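Local coordinates for putative branched chain amino acid ABC transporter, periplasmic amino acid-binding protein (Brucella ovis, PDB 4XFK) that is a component of an amino-acid transport system, probably the periplasmic protein that captures branched-chain and related amino acids for an ABC importer, at residues Leu227-Ala232 with Ala239-Ser244; Ile183-Val188 with Thr215-Asn220; Glu282-Val287 with Tyr294-Ala299. The protein carries 1 engineered substitution. All coordinates share one frame; numbering follows the deposited sequence. Where two conformers were deposited one is given.

Contact 1 (Leu227-Ala232 with Ala239-Ser244); sequences LLMKAA and AKFATS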
loop_
_atom_site.group_PDB
_atom_site.type_symbol
_atom_site.label_atom_id
_atom_site.label_comp_id
_atom_site.label_asym_id
_atom_site.label_seq_id
_atom_site.Cartn_x
_atom_site.Cartn_y
_atom_site.Cartn_z
ATOM N N LEU A 227 14.159 7.616 10.586
ATOM C CA LEU A 227 15.355 7.717 11.418
ATOM C C LEU A 227 16.532 6.973 10.802
ATOM O O LEU A 227 17.689 7.312 11.051
ATOM C CB LEU A 227 15.085 7.223 12.840
ATOM C CG LEU A 227 14.035 8.015 13.622
ATOM C CD1 LEU A 227 13.879 7.444 15.024
ATOM C CD2 LEU A 227 14.369 9.517 13.649
ATOM N N LEU A 228 16.233 5.960 9.993
ATOM C CA LEU A 228 17.263 5.269 9.234
ATOM C C LEU A 228 17.882 6.229 8.208
ATOM O O LEU A 228 19.109 6.291 8.064
ATOM C CB LEU A 228 16.672 4.033 8.550
ATOM C CG LEU A 228 17.608 3.225 7.646
ATOM C CD1 LEU A 228 18.893 2.802 8.363
ATOM C CD2 LEU A 228 16.865 2.006 7.084
ATOM N N MET A 229 17.037 6.981 7.502
ATOM C CA MET A 229 17.514 7.982 6.547
ATOM C C MET A 229 18.351 9.051 7.244
ATOM O O MET A 229 19.392 9.469 6.739
ATOM C CB MET A 229 16.347 8.641 5.802
ATOM C CG MET A 229 15.589 7.712 4.864
ATOM S SD MET A 229 16.645 6.850 3.677
ATOM C CE MET A 229 17.157 8.203 2.612
ATOM N N LYS A 230 17.893 9.500 8.407
ATOM C CA LYS A 230 18.633 10.507 9.161
ATOM C C LYS A 230 20.030 10.013 9.549
ATOM O O LYS A 230 21.019 10.739 9.416
ATOM C CB LYS A 230 17.849 10.926 10.404
ATOM C CG LYS A 230 18.508 12.044 11.186
ATOM C CD LYS A 230 17.593 12.577 12.264
ATOM C CE LYS A 230 18.280 13.687 13.039
ATOM N NZ LYS A 230 17.330 14.368 13.950
ATOM N N ALA A 231 20.106 8.778 10.036
ATOM C CA ALA A 231 21.388 8.181 10.403
ATOM C C ALA A 231 22.284 8.014 9.178
ATOM O O ALA A 231 23.491 8.262 9.246
ATOM C CB ALA A 231 21.175 6.846 11.102
ATOM N N ALA A 232 21.694 7.602 8.056
ATOM C CA ALA A 232 22.438 7.476 6.803
ATOM C C ALA A 232 23.015 8.828 6.400
ATOM O O ALA A 232 24.176 8.922 5.996
ATOM C CB ALA A 232 21.545 6.915 5.698
ATOM N N ALA A 239 25.737 4.348 -0.435
ATOM C CA ALA A 239 24.761 3.441 -1.033
ATOM C C ALA A 239 23.420 4.135 -1.175
ATOM O O ALA A 239 23.086 5.038 -0.401
ATOM C CB ALA A 239 24.604 2.185 -0.194
ATOM N N LYS A 240 22.646 3.714 -2.163
ATOM C CA LYS A 240 21.309 4.264 -2.327
ATOM C C LYS A 240 20.260 3.260 -1.877
ATOM O O LYS A 240 20.386 2.057 -2.114
ATOM C CB LYS A 240 21.083 4.699 -3.773
ATOM C CG LYS A 240 22.016 5.832 -4.208
ATOM C CD LYS A 240 21.885 7.061 -3.299
ATOM C CE LYS A 240 22.983 8.089 -3.557
ATOM N NZ LYS A 240 22.875 9.229 -2.590
ATOM N N PHE A 241 19.243 3.756 -1.184
ATOM C CA PHE A 241 18.140 2.916 -0.754
ATOM C C PHE A 241 17.206 2.606 -1.916
ATOM O O PHE A 241 16.910 3.471 -2.737
ATOM C CB PHE A 241 17.355 3.598 0.372
ATOM C CG PHE A 241 18.088 3.653 1.687
ATOM C CD1 PHE A 241 18.028 2.597 2.578
ATOM C CD2 PHE A 241 18.823 4.768 2.037
ATOM C CE1 PHE A 241 18.700 2.652 3.789
ATOM C CE2 PHE A 241 19.498 4.826 3.252
ATOM C CZ PHE A 241 19.433 3.769 4.125
ATOM N N ALA A 242 16.759 1.356 -1.981
ATOM C CA ALA A 242 15.733 0.939 -2.928
ATOM C C ALA A 242 14.546 0.487 -2.096
ATOM O O ALA A 242 14.644 -0.485 -1.347
ATOM C CB ALA A 242 16.245 -0.186 -3.812
ATOM N N THR A 243 13.438 1.218 -2.212
ATOM C CA THR A 243 12.396 1.148 -1.204
ATOM C C THR A 243 11.005 0.994 -1.778
ATOM O O THR A 243 10.775 1.186 -2.980
ATOM C CB THR A 243 12.363 2.444 -0.360
ATOM O OG1 THR A 243 11.817 3.515 -1.148
ATOM C CG2 THR A 243 13.757 2.813 0.149
ATOM N N SER A 244 10.072 0.688 -0.879
ATOM C CA SER A 244 8.651 0.765 -1.163
ATOM C C SER A 244 8.028 2.057 -0.655
ATOM O O SER A 244 7.021 2.492 -1.207
ATOM C CB SER A 244 7.925 -0.427 -0.532
ATOM O OG SER A 244 8.354 -0.648 0.807
#

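Contact 2 (Ile183-Val188 with Thr215-Asn220); sequences IGYEVV and TVFTGN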
loop_
_atom_site.group_PDB
_atom_site.type_symbol
_atom_site.label_atom_id
_atom_site.label_comp_id
_atom_site.label_asym_id
_atom_site.label_seq_id
_atom_site.Cartn_x
_atom_site.Cartn_y
_atom_site.Cartn_z
ATOM N N ILE A 183 17.731 -11.188 -11.081
ATOM C CA ILE A 183 17.892 -9.767 -11.344
ATOM C C ILE A 183 19.368 -9.367 -11.342
ATOM O O ILE A 183 19.805 -8.587 -12.186
ATOM C CB ILE A 183 17.033 -8.917 -10.404
ATOM C CG1 ILE A 183 15.569 -9.356 -10.533
ATOM C CG2 ILE A 183 17.175 -7.446 -10.746
ATOM C CD1 ILE A 183 14.569 -8.482 -9.793
ATOM N N GLY A 184 20.147 -9.916 -10.420
ATOM C CA GLY A 184 21.585 -9.735 -10.496
ATOM C C GLY A 184 22.242 -8.881 -9.441
ATOM O O GLY A 184 22.974 -7.934 -9.743
ATOM N N TYR A 185 22.003 -9.230 -8.191
ATOM C CA TYR A 185 22.753 -8.643 -7.101
ATOM C C TYR A 185 23.045 -9.752 -6.109
ATOM O O TYR A 185 22.358 -10.776 -6.089
ATOM C CB TYR A 185 21.974 -7.494 -6.447
ATOM C CG TYR A 185 20.544 -7.847 -6.104
ATOM C CD1 TYR A 185 20.235 -8.473 -4.904
ATOM C CD2 TYR A 185 19.500 -7.563 -6.983
ATOM C CE1 TYR A 185 18.935 -8.814 -4.583
ATOM C CE2 TYR A 185 18.193 -7.897 -6.671
ATOM C CZ TYR A 185 17.918 -8.520 -5.472
ATOM O OH TYR A 185 16.626 -8.862 -5.159
ATOM N N GLU A 186 24.088 -9.565 -5.316
ATOM C CA GLU A 186 24.348 -10.458 -4.207
ATOM C C GLU A 186 23.875 -9.776 -2.939
ATOM O O GLU A 186 24.220 -8.619 -2.688
ATOM C CB GLU A 186 25.839 -10.770 -4.107
ATOM C CG GLU A 186 26.194 -11.701 -2.958
ATOM C CD GLU A 186 27.685 -11.884 -2.773
ATOM O OE1 GLU A 186 28.450 -11.696 -3.746
ATOM O OE2 GLU A 186 28.087 -12.219 -1.642
ATOM N N VAL A 187 23.076 -10.480 -2.149
ATOM C CA VAL A 187 22.692 -9.969 -0.844
ATOM C C VAL A 187 23.848 -10.268 0.108
ATOM O O VAL A 187 23.942 -11.359 0.679
ATOM C CB VAL A 187 21.357 -10.571 -0.349
ATOM C CG1 VAL A 187 20.954 -9.956 0.976
ATOM C CG2 VAL A 187 20.260 -10.330 -1.383
ATOM N N VAL A 188 24.746 -9.295 0.236
ATOM C CA VAL A 188 25.989 -9.456 0.991
ATOM C C VAL A 188 25.711 -9.684 2.468
ATOM O O VAL A 188 26.371 -10.493 3.127
ATOM C CB VAL A 188 26.884 -8.208 0.834
ATOM C CG1 VAL A 188 28.073 -8.262 1.786
ATOM C CG2 VAL A 188 27.352 -8.072 -0.603
ATOM N N THR A 215 23.353 -0.859 -3.141
ATOM C CA THR A 215 21.919 -0.699 -2.936
ATOM C C THR A 215 21.545 -1.263 -1.582
ATOM O O THR A 215 22.040 -2.317 -1.182
ATOM C CB THR A 215 21.137 -1.473 -4.006
ATOM O OG1 THR A 215 21.601 -1.083 -5.303
ATOM C CG2 THR A 215 19.640 -1.204 -3.899
ATOM N N VAL A 216 20.672 -0.554 -0.875
ATOM C CA VAL A 216 20.089 -1.046 0.369
ATOM C C VAL A 216 18.588 -1.226 0.156
ATOM O O VAL A 216 17.856 -0.245 0.037
ATOM C CB VAL A 216 20.329 -0.078 1.540
ATOM C CG1 VAL A 216 19.708 -0.647 2.816
ATOM C CG2 VAL A 216 21.826 0.185 1.713
ATOM N N PHE A 217 18.132 -2.473 0.083
ATOM C CA PHE A 217 16.705 -2.736 -0.055
ATOM C C PHE A 217 16.030 -2.670 1.302
ATOM O O PHE A 217 16.483 -3.311 2.255
ATOM C CB PHE A 217 16.468 -4.126 -0.641
ATOM C CG PHE A 217 16.862 -4.264 -2.091
ATOM C CD1 PHE A 217 16.075 -3.712 -3.095
ATOM C CD2 PHE A 217 18.006 -4.964 -2.451
ATOM C CE1 PHE A 217 16.429 -3.844 -4.427
ATOM C CE2 PHE A 217 18.361 -5.095 -3.778
ATOM C CZ PHE A 217 17.575 -4.541 -4.767
ATOM N N THR A 218 14.929 -1.926 1.391
ATOM C CA THR A 218 14.191 -1.874 2.646
ATOM C C THR A 218 12.720 -1.569 2.435
ATOM O O THR A 218 12.360 -0.683 1.652
ATOM C CB THR A 218 14.807 -0.851 3.650
ATOM O OG1 THR A 218 14.037 -0.865 4.857
ATOM C CG2 THR A 218 14.830 0.567 3.089
ATOM N N GLY A 219 11.882 -2.307 3.162
ATOM C CA GLY A 219 10.455 -2.026 3.246
ATOM C C GLY A 219 10.081 -1.186 4.457
ATOM O O GLY A 219 8.911 -1.096 4.802
ATOM N N ASN A 220 11.060 -0.567 5.110
ATOM C CA ASN A 220 10.784 0.210 6.317
ATOM C C ASN A 220 9.881 1.408 6.032
ATOM O O ASN A 220 9.823 1.910 4.906
ATOM C CB ASN A 220 12.083 0.676 6.981
ATOM C CG ASN A 220 12.837 -0.456 7.653
ATOM O OD1 ASN A 220 12.521 -1.632 7.470
ATOM N ND2 ASN A 220 13.833 -0.096 8.451
#

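Contact 3 (Glu282-Val287 with Tyr294-Ala299); sequences EDYKKV and YVEPAA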
loop_
_atom_site.group_PDB
_atom_site.type_symbol
_atom_site.label_atom_id
_atom_site.label_comp_id
_atom_site.label_asym_id
_atom_site.label_seq_id
_atom_site.Cartn_x
_atom_site.Cartn_y
_atom_site.Cartn_z
ATOM N N GLU A 282 -3.244 17.544 -8.537
ATOM C CA GLU A 282 -3.765 18.870 -8.216
ATOM C C GLU A 282 -5.127 18.815 -7.518
ATOM O O GLU A 282 -5.376 19.571 -6.575
ATOM C CB GLU A 282 -3.838 19.733 -9.476
ATOM C CG GLU A 282 -2.469 20.110 -10.050
ATOM C CD GLU A 282 -1.698 21.061 -9.151
ATOM O OE1 GLU A 282 -2.348 21.862 -8.459
ATOM O OE2 GLU A 282 -0.445 21.007 -9.128
ATOM N N ASP A 283 -6.012 17.932 -7.969
ATOM C CA ASP A 283 -7.326 17.837 -7.345
ATOM C C ASP A 283 -7.215 17.296 -5.922
ATOM O O ASP A 283 -7.878 17.787 -5.003
ATOM C CB ASP A 283 -8.278 16.964 -8.160
ATOM C CG ASP A 283 -9.687 17.002 -7.616
ATOM O OD1 ASP A 283 -10.351 18.045 -7.782
ATOM O OD2 ASP A 283 -10.128 16.002 -7.011
ATOM N N TYR A 284 -6.363 16.295 -5.735
ATOM C CA TYR A 284 -6.163 15.722 -4.414
ATOM C C TYR A 284 -5.604 16.765 -3.451
ATOM O O TYR A 284 -6.020 16.834 -2.299
ATOM C CB TYR A 284 -5.233 14.508 -4.508
ATOM C CG TYR A 284 -5.212 13.660 -3.267
ATOM C CD1 TYR A 284 -6.159 12.661 -3.077
ATOM C CD2 TYR A 284 -4.258 13.860 -2.279
ATOM C CE1 TYR A 284 -6.156 11.880 -1.932
ATOM C CE2 TYR A 284 -4.244 13.077 -1.137
ATOM C CZ TYR A 284 -5.202 12.089 -0.971
ATOM O OH TYR A 284 -5.221 11.290 0.154
ATOM N N LYS A 285 -4.660 17.577 -3.916
ATOM C CA LYS A 285 -4.160 18.669 -3.083
ATOM C C LYS A 285 -5.246 19.700 -2.759
ATOM O O LYS A 285 -5.317 20.193 -1.635
ATOM C CB LYS A 285 -2.940 19.347 -3.724
ATOM C CG LYS A 285 -2.387 20.491 -2.879
ATOM C CD LYS A 285 -1.103 21.072 -3.438
ATOM C CE LYS A 285 -0.568 22.173 -2.531
ATOM N NZ LYS A 285 0.742 22.694 -3.016
ATOM N N LYS A 286 -6.089 20.025 -3.737
ATOM C CA LYS A 286 -7.185 20.958 -3.503
ATOM C C LYS A 286 -8.075 20.479 -2.363
ATOM O O LYS A 286 -8.501 21.266 -1.515
ATOM C CB LYS A 286 -8.011 21.134 -4.776
ATOM C CG LYS A 286 -9.054 22.234 -4.685
ATOM C CD LYS A 286 -9.667 22.534 -6.046
ATOM C CE LYS A 286 -10.606 21.427 -6.503
ATOM N NZ LYS A 286 -11.503 21.894 -7.606
ATOM N N VAL A 287 -8.345 19.179 -2.335
ATOM C CA VAL A 287 -9.233 18.617 -1.331
ATOM C C VAL A 287 -8.550 18.374 0.014
ATOM O O VAL A 287 -9.091 18.734 1.061
ATOM C CB VAL A 287 -9.860 17.294 -1.824
ATOM C CG1 VAL A 287 -10.677 16.640 -0.716
ATOM C CG2 VAL A 287 -10.717 17.533 -3.071
ATOM N N TYR A 294 2.893 7.998 -1.253
ATOM C CA TYR A 294 3.014 6.955 -0.247
ATOM C C TYR A 294 1.734 6.088 -0.287
ATOM O O TYR A 294 1.390 5.588 -1.363
ATOM C CB TYR A 294 3.336 7.634 1.095
ATOM C CG TYR A 294 3.458 6.772 2.345
ATOM C CD1 TYR A 294 4.111 5.542 2.336
ATOM C CD2 TYR A 294 2.916 7.217 3.550
ATOM C CE1 TYR A 294 4.210 4.784 3.502
ATOM C CE2 TYR A 294 3.008 6.475 4.708
ATOM C CZ TYR A 294 3.650 5.256 4.671
ATOM O OH TYR A 294 3.753 4.490 5.810
ATOM N N VAL A 295 1.013 5.933 0.823
ATOM C CA VAL A 295 -0.139 5.021 0.880
ATOM C C VAL A 295 -1.381 5.527 0.137
ATOM O O VAL A 295 -2.330 4.766 -0.099
ATOM C CB VAL A 295 -0.529 4.699 2.342
ATOM C CG1 VAL A 295 0.629 3.962 3.037
ATOM C CG2 VAL A 295 -0.896 5.972 3.096
ATOM N N GLU A 296 -1.395 6.808 -0.226
ATOM C CA GLU A 296 -2.628 7.425 -0.717
ATOM C C GLU A 296 -3.100 6.957 -2.101
ATOM O O GLU A 296 -4.281 6.663 -2.257
ATOM C CB GLU A 296 -2.553 8.954 -0.624
ATOM C CG GLU A 296 -2.330 9.424 0.802
ATOM C CD GLU A 296 -2.126 10.921 0.898
ATOM O OE1 GLU A 296 -1.152 11.439 0.301
ATOM O OE2 GLU A 296 -2.942 11.584 1.575
ATOM N N PRO A 297 -2.199 6.891 -3.102
ATOM C CA PRO A 297 -2.676 6.469 -4.428
ATOM C C PRO A 297 -3.359 5.088 -4.463
ATOM O O PRO A 297 -4.427 4.984 -5.077
ATOM C CB PRO A 297 -1.398 6.513 -5.274
ATOM C CG PRO A 297 -0.598 7.623 -4.625
ATOM C CD PRO A 297 -0.799 7.359 -3.158
ATOM N N ALA A 298 -2.801 4.065 -3.816
ATOM C CA ALA A 298 -3.456 2.749 -3.827
ATOM C C ALA A 298 -4.844 2.825 -3.194
ATOM O O ALA A 298 -5.796 2.198 -3.671
ATOM C CB ALA A 298 -2.619 1.703 -3.118
ATOM N N ALA A 299 -4.970 3.604 -2.123
ATOM C CA ALA A 299 -6.256 3.722 -1.448
ATOM C C ALA A 299 -7.276 4.404 -2.351
ATOM O O ALA A 299 -8.413 3.931 -2.487
ATOM C CB ALA A 299 -6.111 4.453 -0.133
#

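Contact 1 (Leu227-Ala232 with Ala239-Ser244)
Phe241 and three side chains of helix 223-235, Leu228, Met229 and Ala232, form the helix-to-sheet packing of a beta-alpha-beta unit, in which the helix links strand 215-218 to its parallel neighbour 240-243. Segments 227-232 and 240-243 run nearly antiparallel, at 166°, and their axes approach to 11.2 Å. The strand begins at Lys240, whose NZ bonds to the backbone O of Glu260, and the next residue carries the whole contact. The CB of Phe241 heads for the helix, and with CG anti to the carbonyl carbon (chi1 -71°) the ring reaches three residues spaced i, i+1, i+4. Leu228 brings CG and CD2 to the CE1 and CZ side of the ring, CD2 being 3.8 Å from Phe241 CE1. Met229 has two conformers; in the one modelled, its bent chain places the sulfur obliquely by the CD2 and CE2 side, a Met-aromatic contact that holds for that copy. His262 also meets the Phe241 ring. Ala242 turns from this helix to Thr215 and Phe217, and Thr243 OG1 bonds to Ile263 O and Leu246 N. On the helix, the methyl that completes the packing is Ala232 CB, at the ring edge near its plane, 3.8 Å from Phe241 CE2.

Contact 2 (Ile183-Val188 with Thr215-Asn220)
Tyr185 lays one face of its ring over the outer end of the Phe217 side chain, and this pair of aromatic residues makes up essentially the whole contact. Phe217 CE2 stands 3.7 Å above the Tyr185 plane, over the centre of the ring, and comes within 3.8 Å of Tyr185 CZ. Its neighbour Phe217 CZ lies 3.9 Å from Tyr185 CE2. The planes are tilted at 45° with the centroids 4.9 Å apart. The side chains approach from opposite directions: Phe217 projects from strand 215-218, while Tyr185 belongs to the short connection between helix 167-184 and strand 186-193. With chi1 at 49°, Tyr185 CG sits between its own backbone N and carbonyl carbon, which swings the ring back toward the helix, where it also packs on Asn179 and Ala180. Around the rings, Val187 CG2 lies at the Tyr185 edge in plane, and Thr215 CG2 is 4.0 Å above one face of Phe217. The pair joins the turn leading into 186-193 to strand 215-218, with strand 158-164 between those two strands in the parallel part of the mixed sheet, and it fills the layer between sheet and helix; Phe217 also touches Ala159 and Val176. The buried hydroxyl is satisfied: Tyr185 OH is hydrogen-bonded to Val176 O. That bond limits turning of the tyrosine ring, while the contact with Phe217 is between ring carbons and so mainly van der Waals.

Contact 3 (Glu282-Val287 with Tyr294-Ala299)
Tyr284 and Glu296 supply the surface buried where two consecutive helices, 274-288 and 296-312, meet in this periplasmic binding protein fold. The phenol bridges them with a single hydrogen bond, Tyr284 OH donating to Glu296 OE2 over 2.7 Å. Tyr284 has CG anti to the backbone N (chi1 -167°), which sends the ring out from its helix toward the segment 294-299. Glu296 extends beyond CG to meet it, and the two side chains cross with ring and carboxylate planes 87° apart. OE2 lies at the tyrosine's edge, in the plane of its ring. The hydroxyl approaches it from above the carboxylate, 63° out of that plane. Other partners hold the buried carboxylate too: His290 NE2 bonds to OE2, and Ser293 N bonds to OE1. Two bonds on OE2 and one on OE1 would be expected to favour the charged form of Glu296 and to fix its rotation. Helix 26-44 packs against both partners, through Ala34 and Tyr37 at Tyr284 and Leu30 at Glu296. Beside the bond, the ring carbon Tyr284 CE2 comes within 3.6 Å of Glu296 CD.

From the N terminus, contact 2 comes first: it closes a loop of 26 residues between 183-188 and 215-220, taking in the rest of strand 186-193 and helix 202-210. Contact 1 follows in series, a short closure in which helix 223-235 returns to the sheet along strand 240-243. Contact 3 closes last, joining helices 274-288 and 296-312, both packed on helix 26-44; none of the three nests in or crosses another. Contacts 1 and 2 share one sheet, since strands 215-218 and 240-243 lie side by side, probably hydrogen-bonded from Ala242 N to Val216 O (2.8 Å). Contact 3 touches neither, its nearest atoms lying about 6 Å from those of each.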